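Local coordinates for protein mitochondrial enolase superfamily member 1 (Homo sapiens, PDB 4A35) that catalyses the magnesium-dependent dehydration of L-fuconate to 2-keto-3-deoxy-L-fuconate, a step in the breakdown of L-fucose, at residues 306-310 with 311-315; 331-335 with 336-340; 111-114 with 115-118. All coordinates share one frame; numbering follows the deposited sequence. Where two conformers were deposited one is given.

Contact 1 of 3, residues 306-310 with 311-315; sequences EQCHN and RVIFK. With MG (magnesium ion), chain B.
Asn310 is the N-cap of helix 311-319. Its CG lies between the backbone N and the carbonyl carbon (chi1 64°), which turns the amide back over the first helical turn, where Asn310 OD1 accepts from Val312 N at 2.9 Å. That donor stands above the plane of the side-chain carbonyl, off its lone pairs. Ile313 N adds a weak bond to Asn310 OD1 at 3.4 Å, and Asn310 O takes weak bonds from Ile313 N and Phe314 N. At the other end of the amide, ND2 binds Glu108 O and Asp283 of the second subunit.

Two ring contacts accompany the cap. Ile313 CG1 sits over one face of the His309 imidazole, 3.6 Å from its centroid and displaced toward the rim, the side chains crossing at about a right angle. In one of two conformers, Cys308 places SG over the centre of the Phe314 ring, a sulfur-aromatic contact of 3.4 Å to the centroid.

Metal binding falls to Glu306: OE1 holds the magnesium ion at 2.1 Å, while OE2 accepts from a metal-bound water at 2.7 Å. Asp251 and Glu277 are the other protein ligands.

The short loop carrying a magnesium ligand is thus fastened to the following helix by the Asn310 cap and by Ile313 over His309, and the cap gives the buried amides of Val312 and, weakly, Ile313 acceptors.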
loop_
_atom_site.group_PDB
_atom_site.type_symbol
_atom_site.label_atom_id
_atom_site.label_comp_id
_atom_site.label_asym_id
_atom_site.label_seq_id
_atom_site.Cartn_x
_atom_site.Cartn_y
_atom_site.Cartn_z
ATOM N N GLU A 306 -2.933 -8.081 -10.527
ATOM C CA GLU A 306 -2.241 -6.956 -11.158
ATOM C C GLU A 306 -1.966 -5.758 -10.203
ATOM O O GLU A 306 -0.974 -5.079 -10.437
ATOM C CB GLU A 306 -3.005 -6.437 -12.382
ATOM C CG GLU A 306 -4.223 -5.619 -12.043
ATOM C CD GLU A 306 -4.981 -5.260 -13.291
ATOM O OE1 GLU A 306 -5.293 -6.197 -14.056
ATOM O OE2 GLU A 306 -5.213 -4.059 -13.536
ATOM N N GLN A 307 -2.840 -5.490 -9.148
ATOM C CA GLN A 307 -2.604 -4.390 -8.226
ATOM C C GLN A 307 -2.242 -4.927 -6.841
ATOM O O GLN A 307 -2.193 -4.155 -5.875
ATOM C CB GLN A 307 -3.834 -3.441 -8.150
ATOM C CG GLN A 307 -3.983 -2.605 -9.444
ATOM C CD GLN A 307 -4.500 -1.198 -9.201
ATOM O OE1 GLN A 307 -5.596 -0.821 -9.652
ATOM N NE2 GLN A 307 -3.676 -0.337 -8.617
ATOM N N CYS A 308 -2.035 -6.277 -6.735
ATOM C CA CYS A 308 -1.620 -6.917 -5.507
ATOM C C CYS A 308 -0.240 -6.358 -5.120
ATOM O O CYS A 308 0.711 -6.537 -5.893
ATOM C CB CYS A 308 -1.567 -8.413 -5.723
ATOM S SG CYS A 308 -0.959 -9.272 -4.293
ATOM N N HIS A 309 -0.149 -5.606 -4.052
ATOM C CA HIS A 309 1.062 -4.815 -3.763
ATOM C C HIS A 309 2.382 -5.522 -3.406
ATOM O O HIS A 309 3.451 -4.928 -3.643
ATOM C CB HIS A 309 0.759 -3.649 -2.784
ATOM C CG HIS A 309 0.219 -4.060 -1.448
ATOM N ND1 HIS A 309 1.066 -4.445 -0.430
ATOM C CD2 HIS A 309 -1.058 -4.160 -1.018
ATOM C CE1 HIS A 309 0.293 -4.735 0.603
ATOM N NE2 HIS A 309 -0.989 -4.617 0.297
ATOM N N ASN A 310 2.358 -6.737 -2.828
ATOM C CA ASN A 310 3.632 -7.395 -2.511
ATOM C C ASN A 310 3.372 -8.886 -2.337
ATOM O O ASN A 310 2.216 -9.344 -2.440
ATOM C CB ASN A 310 4.361 -6.743 -1.302
ATOM C CG ASN A 310 3.641 -6.839 0.031
ATOM O OD1 ASN A 310 2.900 -7.804 0.285
ATOM N ND2 ASN A 310 3.779 -5.801 0.863
ATOM N N ARG A 311 4.440 -9.628 -2.043
ATOM C CA ARG A 311 4.410 -11.095 -1.942
ATOM C C ARG A 311 3.586 -11.574 -0.719
ATOM O O ARG A 311 3.180 -12.738 -0.703
ATOM C CB ARG A 311 5.845 -11.635 -1.835
ATOM C CG ARG A 311 6.606 -11.153 -0.573
ATOM C CD ARG A 311 8.097 -11.506 -0.599
ATOM N NE ARG A 311 8.768 -11.057 0.628
ATOM C CZ ARG A 311 9.063 -9.787 0.920
ATOM N NH1 ARG A 311 8.830 -8.821 0.039
ATOM N NH2 ARG A 311 9.568 -9.475 2.098
ATOM N N VAL A 312 3.399 -10.708 0.311
ATOM C CA VAL A 312 2.637 -11.103 1.530
ATOM C C VAL A 312 1.172 -11.276 1.145
ATOM O O VAL A 312 0.519 -12.187 1.627
ATOM C CB VAL A 312 2.866 -10.131 2.734
ATOM C CG1 VAL A 312 2.118 -10.562 4.021
ATOM C CG2 VAL A 312 4.367 -10.037 3.031
ATOM N N ILE A 313 0.649 -10.403 0.269
ATOM C CA ILE A 313 -0.728 -10.505 -0.208
ATOM C C ILE A 313 -0.827 -11.771 -1.049
ATOM O O ILE A 313 -1.774 -12.515 -0.853
ATOM C CB ILE A 313 -1.191 -9.229 -0.998
ATOM C CG1 ILE A 313 -1.055 -7.902 -0.104
ATOM C CG2 ILE A 313 -2.678 -9.415 -1.462
ATOM C CD1 ILE A 313 -2.034 -7.920 1.188
ATOM N N PHE A 314 0.096 -11.985 -2.008
ATOM C CA PHE A 314 0.024 -13.220 -2.815
ATOM C C PHE A 314 0.104 -14.488 -1.935
ATOM O O PHE A 314 -0.588 -15.473 -2.190
ATOM C CB PHE A 314 1.113 -13.246 -3.868
ATOM C CG PHE A 314 0.714 -12.442 -5.102
ATOM C CD1 PHE A 314 -0.398 -12.814 -5.875
ATOM C CD2 PHE A 314 1.459 -11.349 -5.500
ATOM C CE1 PHE A 314 -0.737 -12.095 -7.040
ATOM C CE2 PHE A 314 1.140 -10.648 -6.678
ATOM C CZ PHE A 314 0.041 -11.023 -7.432
ATOM N N LYS A 315 0.958 -14.476 -0.933
ATOM C CA LYS A 315 1.074 -15.630 -0.044
ATOM C C LYS A 315 -0.276 -15.980 0.568
ATOM O O LYS A 315 -0.688 -17.131 0.530
ATOM C CB LYS A 315 2.122 -15.392 1.063
ATOM C CG LYS A 315 2.104 -16.510 2.143
ATOM C CD LYS A 315 3.038 -16.178 3.280
ATOM C CE LYS A 315 2.458 -15.151 4.284
ATOM N NZ LYS A 315 3.154 -15.258 5.616
HETATM MG MG MG B . -7.033 -6.546 -15.110
HETATM O O HOH W 1 -6.888 -4.189 -15.614
HETATM O O HOH W 2 -8.060 -6.105 -13.516
HETATM O O HOH W 3 -6.068 -6.353 -16.809
#

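Contact 2 of 3, residues 331-335 with 336-340; sequences CRLGS and VNENL
An inverse gamma turn centred on Gly334 leads the chain into helix 335-348, and Glu338 from the first turns of that helix reaches back to hold it. Ser335 N closes the turn on Leu333 O at 2.7 Å. The Glu338 side chain leaves with CG anti to the backbone N (chi1 -165°) and stays extended, so that OE1 accepts from Gly334 N at 2.7 Å with a nearly straight N-H (160°), through the lone pair facing away from OE2. In return Glu338 N donates to Gly334 O at 3.1 Å, which joins the two residues through both backbone and side chain. OE1 also meets His113 NE2, a probable hydrogen bond, and OE2 pairs with Arg311 NH1 in a salt bridge. With an alanine here, Gly334 N and His113 NE2 would probably lose this acceptor, and Arg311, which has other partners too, would have one carboxylate fewer.

Ser335 O is gripped twice by Asn339: the backbone N approaches nearly head-on at 3.1 Å, and ND2, with the oxygen close to its amide plane, comes from above the carbonyl plane at 3.0 Å. ND2 is shared with Asp329 O. Leu333 lies across the glutamate chain at about a right angle, and its CD1 rests on Asn339 OD1 at 3.6 Å.

The loop follows strand 325-326 of the parallel barrel sheet. Helix 110-131 packs against Cys331, Ser335 and Val336, with Asn121 hydrogen-bonded to Ser335 OG. Helix 362-377 covers Asn339 and Leu340, while Tyr93 of helix 89-97 touches Asn337 and Glu338.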
loop_
_atom_site.group_PDB
_atom_site.type_symbol
_atom_site.label_atom_id
_atom_site.label_comp_id
_atom_site.label_asym_id
_atom_site.label_seq_id
_atom_site.Cartn_x
_atom_site.Cartn_y
_atom_site.Cartn_z
ATOM N N CYS A 331 5.798 -4.571 -12.836
ATOM C CA CYS A 331 6.096 -3.206 -12.316
ATOM C C CYS A 331 5.327 -2.801 -11.004
ATOM O O CYS A 331 5.611 -1.726 -10.465
ATOM C CB CYS A 331 5.851 -2.183 -13.424
ATOM S SG CYS A 331 7.020 -2.353 -14.795
ATOM N N ARG A 332 4.421 -3.634 -10.507
ATOM C CA ARG A 332 3.681 -3.443 -9.264
ATOM C C ARG A 332 4.481 -4.079 -8.101
ATOM O O ARG A 332 4.614 -3.499 -7.039
ATOM C CB ARG A 332 2.297 -4.122 -9.361
ATOM C CG ARG A 332 1.450 -3.989 -8.023
ATOM C CD ARG A 332 1.155 -2.545 -7.607
ATOM N NE ARG A 332 0.449 -1.830 -8.682
ATOM C CZ ARG A 332 -0.106 -0.629 -8.548
ATOM N NH1 ARG A 332 -0.045 0.016 -7.379
ATOM N NH2 ARG A 332 -0.754 -0.072 -9.577
ATOM N N LEU A 333 4.961 -5.314 -8.326
ATOM C CA LEU A 333 5.802 -5.997 -7.322
ATOM C C LEU A 333 7.232 -5.448 -7.390
ATOM O O LEU A 333 7.568 -4.670 -8.313
ATOM C CB LEU A 333 5.804 -7.526 -7.613
ATOM C CG LEU A 333 4.433 -8.242 -7.445
ATOM C CD1 LEU A 333 4.592 -9.735 -7.799
ATOM C CD2 LEU A 333 3.908 -8.192 -5.960
ATOM N N GLY A 334 8.054 -5.878 -6.445
ATOM C CA GLY A 334 9.437 -5.451 -6.332
ATOM C C GLY A 334 10.345 -6.044 -7.416
ATOM O O GLY A 334 11.239 -6.833 -7.116
ATOM N N SER A 335 10.058 -5.695 -8.710
ATOM C CA SER A 335 10.829 -6.050 -9.912
ATOM C C SER A 335 10.994 -7.600 -10.064
ATOM O O SER A 335 10.168 -8.371 -9.588
ATOM C CB SER A 335 12.170 -5.305 -9.886
ATOM O OG SER A 335 12.991 -5.497 -11.046
ATOM N N VAL A 336 12.078 -8.027 -10.694
ATOM C CA VAL A 336 12.329 -9.433 -10.954
ATOM C C VAL A 336 12.424 -10.194 -9.603
ATOM O O VAL A 336 11.811 -11.265 -9.459
ATOM C CB VAL A 336 13.595 -9.593 -11.860
ATOM C CG1 VAL A 336 13.928 -11.081 -12.070
ATOM C CG2 VAL A 336 13.358 -8.901 -13.212
ATOM N N ASN A 337 13.089 -9.590 -8.601
ATOM C CA ASN A 337 13.334 -10.265 -7.305
ATOM C C ASN A 337 12.039 -10.749 -6.659
ATOM O O ASN A 337 11.909 -11.921 -6.374
ATOM C CB ASN A 337 14.077 -9.361 -6.336
ATOM C CG ASN A 337 15.246 -8.634 -6.976
ATOM O OD1 ASN A 337 15.059 -7.756 -7.812
ATOM N ND2 ASN A 337 16.466 -8.960 -6.586
ATOM N N GLU A 338 11.079 -9.854 -6.475
ATOM C CA GLU A 338 9.835 -10.228 -5.832
ATOM C C GLU A 338 8.963 -11.081 -6.755
ATOM O O GLU A 338 8.305 -12.016 -6.261
ATOM C CB GLU A 338 9.098 -9.005 -5.356
ATOM C CG GLU A 338 8.003 -9.422 -4.372
ATOM C CD GLU A 338 7.369 -8.264 -3.614
ATOM O OE1 GLU A 338 7.153 -7.191 -4.218
ATOM O OE2 GLU A 338 7.037 -8.464 -2.422
ATOM N N ASN A 339 8.925 -10.773 -8.094
ATOM C CA ASN A 339 8.176 -11.629 -9.024
ATOM C C ASN A 339 8.683 -13.092 -8.942
ATOM O O ASN A 339 7.857 -14.000 -9.005
ATOM C CB ASN A 339 8.302 -11.137 -10.460
ATOM C CG ASN A 339 7.174 -10.192 -10.791
ATOM O OD1 ASN A 339 6.042 -10.599 -11.010
ATOM N ND2 ASN A 339 7.445 -8.898 -10.680
ATOM N N LEU A 340 10.020 -13.310 -8.819
ATOM C CA LEU A 340 10.573 -14.683 -8.705
ATOM C C LEU A 340 9.989 -15.401 -7.483
ATOM O O LEU A 340 9.588 -16.564 -7.601
ATOM C CB LEU A 340 12.109 -14.679 -8.572
ATOM C CG LEU A 340 12.866 -14.320 -9.861
ATOM C CD1 LEU A 340 14.356 -14.048 -9.532
ATOM C CD2 LEU A 340 12.730 -15.443 -10.885
#

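Contact 3 of 3, residues 111-114 with 115-118; sequences VVHL and ATAA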
loop_
_atom_site.group_PDB
_atom_site.type_symbol
_atom_site.label_atom_id
_atom_site.label_comp_id
_atom_site.label_asym_id
_atom_site.label_seq_id
_atom_site.Cartn_x
_atom_site.Cartn_y
_atom_site.Cartn_z
ATOM N N VAL A 111 3.360 4.034 -3.880
ATOM C CA VAL A 111 4.380 4.832 -4.590
ATOM C C VAL A 111 5.793 4.310 -4.362
ATOM O O VAL A 111 6.556 4.120 -5.335
ATOM C CB VAL A 111 4.282 6.322 -4.215
ATOM C CG1 VAL A 111 5.561 7.077 -4.630
ATOM C CG2 VAL A 111 3.044 6.936 -4.880
ATOM N N VAL A 112 6.132 4.057 -3.110
ATOM C CA VAL A 112 7.528 3.697 -2.782
ATOM C C VAL A 112 7.907 2.343 -3.454
ATOM O O VAL A 112 9.037 2.218 -3.934
ATOM C CB VAL A 112 7.810 3.703 -1.245
ATOM C CG1 VAL A 112 7.130 2.526 -0.536
ATOM C CG2 VAL A 112 9.326 3.750 -0.956
ATOM N N HIS A 113 6.947 1.417 -3.563
ATOM C CA HIS A 113 7.228 0.109 -4.195
ATOM C C HIS A 113 7.268 0.224 -5.720
ATOM O O HIS A 113 8.102 -0.435 -6.376
ATOM C CB HIS A 113 6.250 -0.959 -3.731
ATOM C CG HIS A 113 6.891 -2.311 -3.574
ATOM N ND1 HIS A 113 8.060 -2.478 -2.847
ATOM C CD2 HIS A 113 6.417 -3.533 -3.930
ATOM C CE1 HIS A 113 8.333 -3.772 -2.914
ATOM N NE2 HIS A 113 7.333 -4.451 -3.498
ATOM N N LEU A 114 6.376 1.051 -6.309
ATOM C CA LEU A 114 6.431 1.328 -7.757
ATOM C C LEU A 114 7.803 1.922 -8.128
ATOM O O LEU A 114 8.462 1.439 -9.075
ATOM C CB LEU A 114 5.316 2.321 -8.133
ATOM C CG LEU A 114 3.866 1.777 -7.956
ATOM C CD1 LEU A 114 2.881 2.799 -8.443
ATOM C CD2 LEU A 114 3.642 0.484 -8.804
ATOM N N ALA A 115 8.286 2.888 -7.312
ATOM C CA ALA A 115 9.585 3.479 -7.525
ATOM C C ALA A 115 10.698 2.433 -7.384
ATOM O O ALA A 115 11.638 2.422 -8.167
ATOM C CB ALA A 115 9.813 4.640 -6.552
ATOM N N THR A 116 10.613 1.585 -6.345
ATOM C CA THR A 116 11.578 0.506 -6.134
ATOM C C THR A 116 11.614 -0.432 -7.374
ATOM O O THR A 116 12.723 -0.801 -7.858
ATOM C CB THR A 116 11.208 -0.326 -4.866
ATOM O OG1 THR A 116 11.275 0.510 -3.705
ATOM C CG2 THR A 116 12.117 -1.547 -4.696
ATOM N N ALA A 117 10.418 -0.757 -7.941
ATOM C CA ALA A 117 10.360 -1.644 -9.113
ATOM C C ALA A 117 11.062 -0.983 -10.319
ATOM O O ALA A 117 11.838 -1.660 -11.002
ATOM C CB ALA A 117 8.898 -2.001 -9.488
ATOM N N ALA A 118 10.913 0.334 -10.478
ATOM C CA ALA A 118 11.535 1.066 -11.594
ATOM C C ALA A 118 13.074 1.039 -11.497
ATOM O O ALA A 118 13.752 0.769 -12.498
ATOM C CB ALA A 118 11.018 2.513 -11.633
HETATM O O HOH W 4 9.736 -0.525 -1.577
#
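Helix 110-131 of the N-terminal domain keeps regular i to i+4 bonds through residues 111-118, from Ala115 N to Val111 O at 2.9 Å, nearly in line with the carbonyl bond, to Ala118 N on Leu114 O at 3.0 Å. The Thr116 side chain adds a second tie to the preceding turn. With OG1 beside the backbone N (chi1 -63°), its hydroxyl donates to Val112 O at 2.8 Å. Thr116 N reaches that same oxygen at 2.9 Å, and the two donors arrive from opposite faces of the carbonyl plane. A water then donates to Thr116 OG1 at 2.8 Å and lies in the plane of the His113 ring at its edge, 2.9 Å from ND1, bridging the two side chains. The other ring nitrogen, NE2, is probably hydrogen-bonded to Glu338 OE1, so the imidazole is held at both nitrogens and its rotation is probably fixed.

Ala115 meets Ala69 and Val70 of helix 63-73. Thr116 touches Leu73 of the same helix and also Leu96 of helix 89-97. Leu114 and Ala118 rest on Thr56 of strand 52-58, an outer strand of this chain's three-stranded antiparallel sheet.

In the fold
The three contacts meet pairwise in the buried interior, across the two domains of the enolase superfamily fold. The centre of contact 2 is about 10 Å from each of the others, while the centres of contacts 1 and 3 are about 14 Å apart. Glu338 makes polar links to both: OE2 lies 3.1 Å from Arg311 NH1 of contact 1, and OE1 lies 2.8 Å from His113 NE2 of contact 3, in the N-terminal domain. Contacts 1 and 3 touch where His309 O lies 3.3 Å from His113 CD2, and both reach the second subunit. Contact 1 supplies the magnesium ligand Glu306. Contacts 2 and 3 lie farther from the metal: Asn339 OD1 is 14.3 Å from this magnesium ion, and the Leu114 side chain about 10 Å from that of His356, predicted to be catalytic.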